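Endo-1,4-beta-xylanase C (Paenibacillus barcinonensis, PDB 4XUN) cleaves internal beta-1,4-xylosidic linkages in xylan, the piece described here being a carbohydrate-binding CBM22 module of the multidomain enzyme. Local coordinates at residues S53-T58 against D160-Y165; H77-A82 against D168-A173. All blocks are in the same frame, centred on the assembly; numbering follows the deposited sequence.

Contact 1: residues S53-T58 against D160-Y165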
ATOM      1  N   SER A  53       4.990  -7.703   8.165  1.00 10.71           N
ATOM      2  CA  SER A  53       4.678  -8.419   9.377  1.00 11.79           C
ATOM      3  C   SER A  53       5.055  -7.605  10.618  1.00 11.61           C
ATOM      4  O   SER A  53       5.481  -6.481  10.492  1.00 12.20           O
ATOM      5  CB  SER A  53       5.428  -9.737   9.361  1.00 12.38           C
ATOM      6  OG  SER A  53       6.802  -9.536   9.335  1.00 13.56           O
ATOM      7  N   SER A  54       4.913  -8.213  11.807  1.00 12.81           N
ATOM      8  CA  SER A  54       5.119  -7.449  13.041  1.00 13.28           C
ATOM      9  C   SER A  54       4.297  -6.154  13.055  1.00 12.25           C
ATOM     10  O   SER A  54       4.735  -5.131  13.596  1.00 11.08           O
ATOM     11  CB  SER A  54       6.590  -7.115  13.269  1.00 14.37           C
ATOM     12  OG  SER A  54       7.322  -8.280  13.631  1.00 19.13           O
ATOM     13  N   ARG A  55       3.088  -6.190  12.486  1.00 13.41           N
ATOM     14  CA  ARG A  55       2.150  -5.067  12.565  1.00 13.92           C
ATOM     15  C   ARG A  55       1.514  -5.000  13.959  1.00 16.33           C
ATOM     16  O   ARG A  55       1.114  -6.007  14.516  1.00 18.09           O
ATOM     17  CB  ARG A  55       1.059  -5.216  11.501  1.00 13.56           C
ATOM     18  CG  ARG A  55       1.590  -5.258  10.081  1.00 13.68           C
ATOM     19  CD  ARG A  55       0.494  -5.596   9.080  1.00 14.07           C
ATOM     20  NE  ARG A  55      -0.502  -4.516   8.994  1.00 13.51           N
ATOM     21  CZ  ARG A  55      -1.819  -4.637   9.180  1.00 14.29           C
ATOM     22  NH1 ARG A  55      -2.394  -5.815   9.428  1.00 14.16           N
ATOM     23  NH2 ARG A  55      -2.574  -3.563   9.077  1.00 15.01           N
ATOM     24  N   SER A  56       1.453  -3.804  14.550  1.00 17.62           N
ATOM     25  CA  SER A  56       0.771  -3.633  15.824  1.00 17.82           C
ATOM     26  C   SER A  56      -0.290  -2.520  15.815  1.00 17.85           C
ATOM     27  O   SER A  56      -0.907  -2.224  16.850  1.00 17.33           O
ATOM     28  CB  SER A  56       1.818  -3.464  16.930  1.00 19.19           C
ATOM     29  OG  SER A  56       2.668  -2.380  16.709  1.00 19.48           O
ATOM     30  N   GLU A  57      -0.490  -1.894  14.650  1.00 17.54           N
ATOM     31  CA  GLU A  57      -1.557  -0.940  14.416  1.00 18.49           C
ATOM     32  C   GLU A  57      -2.198  -1.277  13.066  1.00 16.82           C
ATOM     33  O   GLU A  57      -1.534  -1.858  12.195  1.00 16.19           O
ATOM     34  CB  GLU A  57      -0.997   0.484  14.383  1.00 20.54           C
ATOM     35  CG  GLU A  57      -0.197   0.920  15.608  1.00 22.62           C
ATOM     36  CD  GLU A  57      -1.010   1.049  16.882  1.00 24.21           C
ATOM     37  OE1 GLU A  57      -2.259   1.146  16.824  1.00 26.93           O
ATOM     38  OE2 GLU A  57      -0.386   1.111  17.966  1.00 27.78           O
ATOM     39  N   THR A  58      -3.455  -0.867  12.872  1.00 15.63           N
ATOM     40  CA  THR A  58      -4.174  -1.140  11.607  1.00 15.34           C
ATOM     41  C   THR A  58      -3.525  -0.385  10.448  1.00 13.84           C
ATOM     42  O   THR A  58      -3.529  -0.865   9.314  1.00 15.15           O
ATOM     43  CB  THR A  58      -5.675  -0.738  11.650  1.00 16.03           C
ATOM     44  OG1 THR A  58      -5.810   0.656  11.973  1.00 15.65           O
ATOM     45  CG2 THR A  58      -6.424  -1.568  12.662  1.00 17.28           C
ATOM     46  N   ASP A 160      -6.917  -7.720  13.195  1.00 22.21           N
ATOM     47  CA  ASP A 160      -6.643  -6.449  12.555  1.00 22.72           C
ATOM     48  C   ASP A 160      -5.166  -6.303  12.161  1.00 21.07           C
ATOM     49  O   ASP A 160      -4.833  -5.521  11.249  1.00 20.90           O
ATOM     50  CB  ASP A 160      -7.004  -5.288  13.481  1.00 24.07           C
ATOM     51  CG  ASP A 160      -8.485  -5.234  13.818  1.00 26.35           C
ATOM     52  OD1 ASP A 160      -9.321  -5.210  12.899  1.00 25.31           O
ATOM     53  OD2 ASP A 160      -8.816  -5.172  15.025  1.00 29.08           O
ATOM     54  N   THR A 161      -4.275  -7.026  12.839  1.00 18.91           N
ATOM     55  CA  THR A 161      -2.850  -6.826  12.646  1.00 17.48           C
ATOM     56  C   THR A 161      -2.152  -8.032  11.985  1.00 17.65           C
ATOM     57  O   THR A 161      -0.954  -8.206  12.112  1.00 17.93           O
ATOM     58  CB  THR A 161      -2.198  -6.434  13.977  1.00 17.45           C
ATOM     59  OG1 THR A 161      -2.458  -7.463  14.935  1.00 17.18           O
ATOM     60  CG2 THR A 161      -2.785  -5.120  14.463  1.00 17.51           C
ATOM     61  N   ILE A 162      -2.907  -8.828  11.233  1.00 17.40           N
ATOM     62  CA  ILE A 162      -2.351  -9.930  10.465  1.00 19.41           C
ATOM     63  C   ILE A 162      -1.256  -9.475   9.517  1.00 16.88           C
ATOM     64  O   ILE A 162      -1.360  -8.379   8.951  1.00 15.22           O
ATOM     65  CB  ILE A 162      -3.417 -10.593   9.550  1.00 22.28           C
ATOM     66  CG1 ILE A 162      -4.219  -9.532   8.766  1.00 25.48           C
ATOM     67  CG2 ILE A 162      -4.275 -11.485  10.419  1.00 23.24           C
ATOM     68  CD1 ILE A 162      -4.615  -9.920   7.357  1.00 26.23           C
ATOM     69  N   PRO A 163      -0.220 -10.306   9.332  1.00 14.76           N
ATOM     70  CA  PRO A 163       0.691 -10.034   8.230  1.00 13.44           C
ATOM     71  C   PRO A 163       0.040 -10.233   6.873  1.00 12.15           C
ATOM     72  O   PRO A 163      -0.941 -10.951   6.739  1.00 10.39           O
ATOM     73  CB  PRO A 163       1.821 -11.040   8.421  1.00 14.31           C
ATOM     74  CG  PRO A 163       1.279 -12.096   9.298  1.00 15.71           C
ATOM     75  CD  PRO A 163       0.122 -11.560  10.049  1.00 15.35           C
ATOM     76  N   PHE A 164       0.525  -9.511   5.887  1.00 10.95           N
ATOM     77  CA  PHE A 164      -0.019  -9.665   4.521  1.00 10.48           C
ATOM     78  C   PHE A 164       1.025  -9.328   3.455  1.00 10.07           C
ATOM     79  O   PHE A 164       2.047  -8.695   3.745  1.00  9.60           O
ATOM     80  CB  PHE A 164      -1.323  -8.889   4.342  1.00 10.07           C
ATOM     81  CG  PHE A 164      -1.180  -7.383   4.376  1.00 10.23           C
ATOM     82  CD1 PHE A 164      -0.817  -6.670   3.232  1.00 10.72           C
ATOM     83  CD2 PHE A 164      -1.401  -6.685   5.545  1.00 10.59           C
ATOM     84  CE1 PHE A 164      -0.708  -5.284   3.257  1.00 10.40           C
ATOM     85  CE2 PHE A 164      -1.266  -5.302   5.588  1.00 10.95           C
ATOM     86  CZ  PHE A 164      -0.921  -4.597   4.446  1.00 10.57           C
ATOM     87  N   TYR A 165       0.756  -9.782   2.230  1.00  9.89           N
ATOM     88  CA  TYR A 165       1.643  -9.632   1.089  1.00 10.34           C
ATOM     89  C   TYR A 165       1.013  -8.679   0.095  1.00  9.63           C
ATOM     90  O   TYR A 165      -0.225  -8.672  -0.059  1.00  9.36           O
ATOM     91  CB  TYR A 165       1.863 -10.968   0.359  1.00 10.73           C
ATOM     92  CG  TYR A 165       2.336 -12.081   1.263  1.00 11.57           C
ATOM     93  CD1 TYR A 165       1.431 -12.813   2.002  1.00 12.46           C
ATOM     94  CD2 TYR A 165       3.678 -12.361   1.407  1.00 12.08           C
ATOM     95  CE1 TYR A 165       1.860 -13.817   2.876  1.00 13.47           C
ATOM     96  CE2 TYR A 165       4.098 -13.369   2.268  1.00 13.14           C
ATOM     97  CZ  TYR A 165       3.172 -14.085   2.996  1.00 13.86           C
ATOM     98  OH  TYR A 165       3.601 -15.115   3.824  1.00 13.46           O
TER
HETATM   99  O   HOH W   1       1.849  -8.598  11.469  1.00 17.80           O

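Contact 2: residues H77-A82 against D168-A173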
ATOM      1  N   HIS A  77      -4.207   5.577 -12.893  1.00 10.86           N
ATOM      2  CA  HIS A  77      -4.863   4.376 -12.374  1.00 11.77           C
ATOM      3  C   HIS A  77      -3.866   3.582 -11.540  1.00 10.90           C
ATOM      4  O   HIS A  77      -2.789   3.201 -12.030  1.00 13.38           O
ATOM      5  CB  HIS A  77      -5.411   3.515 -13.511  1.00 11.71           C
ATOM      6  CG  HIS A  77      -6.285   2.397 -13.029  1.00 13.09           C
ATOM      7  ND1 HIS A  77      -7.572   2.612 -12.599  1.00 13.12           N
ATOM      8  CD2 HIS A  77      -6.066   1.071 -12.921  1.00 13.78           C
ATOM      9  CE1 HIS A  77      -8.101   1.461 -12.202  1.00 13.69           C
ATOM     10  NE2 HIS A  77      -7.210   0.511 -12.387  1.00 13.91           N
ATOM     11  N   ILE A  78      -4.206   3.359 -10.275  1.00 11.22           N
ATOM     12  CA  ILE A  78      -3.319   2.593  -9.393  1.00 11.81           C
ATOM     13  C   ILE A  78      -3.943   1.251  -9.089  1.00 11.15           C
ATOM     14  O   ILE A  78      -5.128   1.166  -8.810  1.00 10.82           O
ATOM     15  CB  ILE A  78      -3.094   3.296  -8.047  1.00 13.42           C
ATOM     16  CG1 ILE A  78      -2.469   4.632  -8.253  1.00 15.99           C
ATOM     17  CG2 ILE A  78      -2.141   2.459  -7.175  1.00 14.96           C
ATOM     18  CD1 ILE A  78      -1.984   5.211  -6.933  1.00 16.73           C
ATOM     19  N   SER A  79      -3.129   0.203  -9.166  1.00 10.75           N
ATOM     20  CA  SER A  79      -3.588  -1.148  -8.826  1.00 11.69           C
ATOM     21  C   SER A  79      -2.501  -1.907  -8.126  1.00 11.42           C
ATOM     22  O   SER A  79      -1.313  -1.619  -8.274  1.00 10.68           O
ATOM     23  CB  SER A  79      -3.992  -1.943 -10.043  1.00 11.70           C
ATOM     24  OG  SER A  79      -2.960  -2.048 -11.016  1.00 11.47           O
ATOM     25  N   PHE A  80      -2.921  -2.835  -7.268  1.00 11.05           N
ATOM     26  CA  PHE A  80      -1.989  -3.791  -6.673  1.00 10.40           C
ATOM     27  C   PHE A  80      -2.757  -5.050  -6.290  1.00 10.27           C
ATOM     28  O   PHE A  80      -3.995  -5.044  -6.192  1.00 10.74           O
ATOM     29  CB  PHE A  80      -1.187  -3.242  -5.474  1.00 10.71           C
ATOM     30  CG  PHE A  80      -2.006  -2.907  -4.245  1.00 11.08           C
ATOM     31  CD1 PHE A  80      -2.673  -1.685  -4.154  1.00 11.10           C
ATOM     32  CD2 PHE A  80      -2.089  -3.786  -3.183  1.00 10.31           C
ATOM     33  CE1 PHE A  80      -3.403  -1.365  -3.028  1.00 12.33           C
ATOM     34  CE2 PHE A  80      -2.782  -3.451  -2.013  1.00 10.99           C
ATOM     35  CZ  PHE A  80      -3.479  -2.252  -1.946  1.00 11.75           C
ATOM     36  N   TRP A  81      -2.006  -6.126  -6.120  1.00  9.92           N
ATOM     37  CA  TRP A  81      -2.562  -7.405  -5.673  1.00 10.60           C
ATOM     38  C   TRP A  81      -2.165  -7.623  -4.213  1.00 10.67           C
ATOM     39  O   TRP A  81      -1.037  -7.315  -3.822  1.00 10.61           O
ATOM     40  CB  TRP A  81      -2.077  -8.518  -6.564  1.00 10.58           C
ATOM     41  CG  TRP A  81      -2.667  -8.466  -7.942  1.00 11.81           C
ATOM     42  CD1 TRP A  81      -2.296  -7.636  -8.958  1.00 12.98           C
ATOM     43  CD2 TRP A  81      -3.780  -9.235  -8.423  1.00 13.04           C
ATOM     44  NE1 TRP A  81      -3.090  -7.878 -10.063  1.00 13.68           N
ATOM     45  CE2 TRP A  81      -4.003  -8.854  -9.763  1.00 13.32           C
ATOM     46  CE3 TRP A  81      -4.575 -10.250  -7.865  1.00 13.92           C
ATOM     47  CZ2 TRP A  81      -5.010  -9.434 -10.547  1.00 13.88           C
ATOM     48  CZ3 TRP A  81      -5.575 -10.854  -8.665  1.00 14.56           C
ATOM     49  CH2 TRP A  81      -5.784 -10.412  -9.994  1.00 13.90           C
ATOM     50  N   ALA A  82      -3.085  -8.160  -3.412  1.00 11.30           N
ATOM     51  CA  ALA A  82      -2.800  -8.465  -1.989  1.00 10.96           C
ATOM     52  C   ALA A  82      -3.291  -9.846  -1.627  1.00 11.13           C
ATOM     53  O   ALA A  82      -4.152 -10.410  -2.319  1.00 10.16           O
ATOM     54  CB  ALA A  82      -3.443  -7.439  -1.083  1.00 11.47           C
ATOM     55  N   ASP A 168       2.750  -6.876  -7.637  1.00 11.13           N
ATOM     56  CA  ASP A 168       2.283  -6.334  -8.929  1.00 12.67           C
ATOM     57  C   ASP A 168       1.629  -4.983  -8.721  1.00 11.51           C
ATOM     58  O   ASP A 168       0.504  -4.743  -9.181  1.00 12.39           O
ATOM     59  CB  ASP A 168       1.338  -7.338  -9.607  1.00 13.26           C
ATOM     60  CG  ASP A 168       2.079  -8.516 -10.227  1.00 14.87           C
ATOM     61  OD1 ASP A 168       3.313  -8.415 -10.392  1.00 13.73           O
ATOM     62  OD2 ASP A 168       1.406  -9.548 -10.504  1.00 19.10           O
ATOM     63  N   VAL A 169       2.369  -4.090  -8.071  1.00 11.65           N
ATOM     64  CA  VAL A 169       1.912  -2.736  -7.830  1.00 11.58           C
ATOM     65  C   VAL A 169       2.167  -1.976  -9.125  1.00 12.18           C
ATOM     66  O   VAL A 169       3.285  -2.032  -9.686  1.00 14.84           O
ATOM     67  CB  VAL A 169       2.675  -2.071  -6.681  1.00 11.06           C
ATOM     68  CG1 VAL A 169       2.155  -0.660  -6.451  1.00 12.07           C
ATOM     69  CG2 VAL A 169       2.572  -2.895  -5.417  1.00 11.44           C
ATOM     70  N   GLN A 170       1.151  -1.315  -9.643  1.00 12.34           N
ATOM     71  CA  GLN A 170       1.270  -0.660 -10.941  1.00 13.41           C
ATOM     72  C   GLN A 170       0.499   0.641 -10.979  1.00 12.85           C
ATOM     73  O   GLN A 170      -0.625   0.737 -10.425  1.00 11.93           O
ATOM     74  CB  GLN A 170       0.750  -1.627 -12.025  1.00 15.39           C
ATOM     75  CG  GLN A 170       0.629  -1.060 -13.422  1.00 18.97           C
ATOM     76  CD  GLN A 170       0.201  -2.118 -14.439  1.00 21.99           C
ATOM     77  OE1 GLN A 170       0.991  -2.981 -14.799  1.00 26.58           O
ATOM     78  NE2 GLN A 170      -1.066  -2.088 -14.850  1.00 25.03           N
ATOM     79  N   ILE A 171       1.089   1.664 -11.599  1.00 11.10           N
ATOM     80  CA  ILE A 171       0.395   2.905 -11.866  1.00 11.33           C
ATOM     81  C   ILE A 171       0.450   3.142 -13.383  1.00 12.34           C
ATOM     82  O   ILE A 171       1.519   3.039 -13.977  1.00 13.23           O
ATOM     83  CB  ILE A 171       0.994   4.120 -11.132  1.00 11.03           C
ATOM     84  CG1 ILE A 171       1.079   3.834  -9.630  1.00 11.40           C
ATOM     85  CG2 ILE A 171       0.148   5.357 -11.432  1.00 10.91           C
ATOM     86  CD1 ILE A 171       1.685   4.921  -8.772  1.00 12.32           C
ATOM     87  N   THR A 172      -0.705   3.397 -13.994  1.00 13.45           N
ATOM     88  CA  THR A 172      -0.800   3.588 -15.452  1.00 14.64           C
ATOM     89  C   THR A 172      -1.482   4.907 -15.776  1.00 14.69           C
ATOM     90  O   THR A 172      -2.288   5.412 -15.009  1.00 13.15           O
ATOM     91  CB  THR A 172      -1.557   2.425 -16.121  1.00 16.88           C
ATOM     92  OG1 THR A 172      -2.864   2.278 -15.563  1.00 18.78           O
ATOM     93  CG2 THR A 172      -0.790   1.146 -15.914  1.00 17.22           C
ATOM     94  N   ALA A 173      -1.097   5.489 -16.911  1.00 16.09           N
ATOM     95  CA  ALA A 173      -1.735   6.713 -17.400  1.00 18.07           C
ATOM     96  C   ALA A 173      -3.185   6.425 -17.803  1.00 19.83           C
ATOM     97  O   ALA A 173      -3.521   5.299 -18.148  1.00 19.56           O
ATOM     98  CB  ALA A 173      -0.936   7.271 -18.588  1.00 18.70           C
TER
HETATM   99  O   HOH W   2      -2.572   0.284 -12.759  1.00 16.51           O
HETATM  100  O   HOH W   3      -1.610  -4.393 -10.650  1.00 14.27           O

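Contact 1: residues S53-T58 against D160-Y165
Ser53, at the end of strand 48-53, lays its CB against Pro163 CB at 3.9 Å, as the chain leaves the sheet. Arg55 then turns inward and carries most of the contact. Its backbone N donates to a water 2.9 Å away, which donates to Thr161 O. The side chain bends at chi3 (67°), bringing NH1 within reach of two backbone carbonyls. NH1 gives a fairly straight bond to Ile162 O at 2.8 Å, near the guanidinium plane, and a more bent one to Asp160 O at 3.1 Å. Phe164 directs its ring edge over one guanidinium face, with CE2 3.6 Å from NE and the two planes 71° apart, while His60 O accepts from NE and NH2 is hydrogen-bonded to Thr148 OG1. Cutting this side chain back to an alanine is likely to deprive the Ile162 carbonyl of the NH1 donor, leave Asp160 O to its bond with Thr148 OG1, and open a gap beside Phe164. Thr161 CG2 rests against the Ser56–Glu57 peptide. At Thr58, CG2 runs alongside Asp160 CB at 3.9 Å. One arginine thus ties its own loop to the backbone of the segment entering strand 164-173, at an end of the CBM22 antiparallel beta-sandwich.

Contact 2: residues H77-A82 against D168-A173
Trp81 CD1 packs 3.7 Å from the CB of Asp168, whose positive phi (51°) marks a G1 beta bulge: Asp168 and Val169 both face Ala18 on the far side of their strand. The Asp168 side chain also lies about 4 Å from the bound calcium ion. Beyond the bulge the two segments pair as regular antiparallel strands of the CBM22 beta-sandwich. His77 and Thr172 form a hydrogen-bonded pair, in which His77 N reaches Thr172 O at 2.9 Å almost straight (176°). A second such pair joins Ser79 and Gln170, with Gln170 N 2.8 Å from Ser79 O. The side chains of these four residues share one face of the sheet; Ile78 and Ile171 send theirs side by side to the opposite one, where the CG1 atoms meet at 3.9 Å. Phe80 CB meets Val169 CG2 at 3.8 Å, and Ile78, Phe80 and Val169 all reach Met144 of the opposing sheet. On the first face, the histidine ring is held by Glu127 and Asp129 of strand 124-131. Ser79 OG, set between the backbone N and the carbonyl carbon (chi1 56°), is hydrogen-bonded to two waters, one of which lies 2.7 Å from OG and donates to Asp168 O at 2.6 Å.

In the fold
From the N terminus the chain passes strand 48-53 and enters the loop of contact 1, then strand 75-83 and contact 2, before either partner segment has been made. Both wait for the last part of the module: residues 160-165 close contact 1 after 101 residues, and 168-173 close contact 2 after 85. Their segments alternate, so the two closures cross rather than nest. Strand 164-173 serves both, an example of a late strand of a sandwich joining parts made early. The turn leading into it, with its first residue, holds the loop after strand 48-53, and the rest of it pairs with strand 75-83. Although the centres lie 21 Å apart, Tyr165 O packs against Ala82 CB and links them.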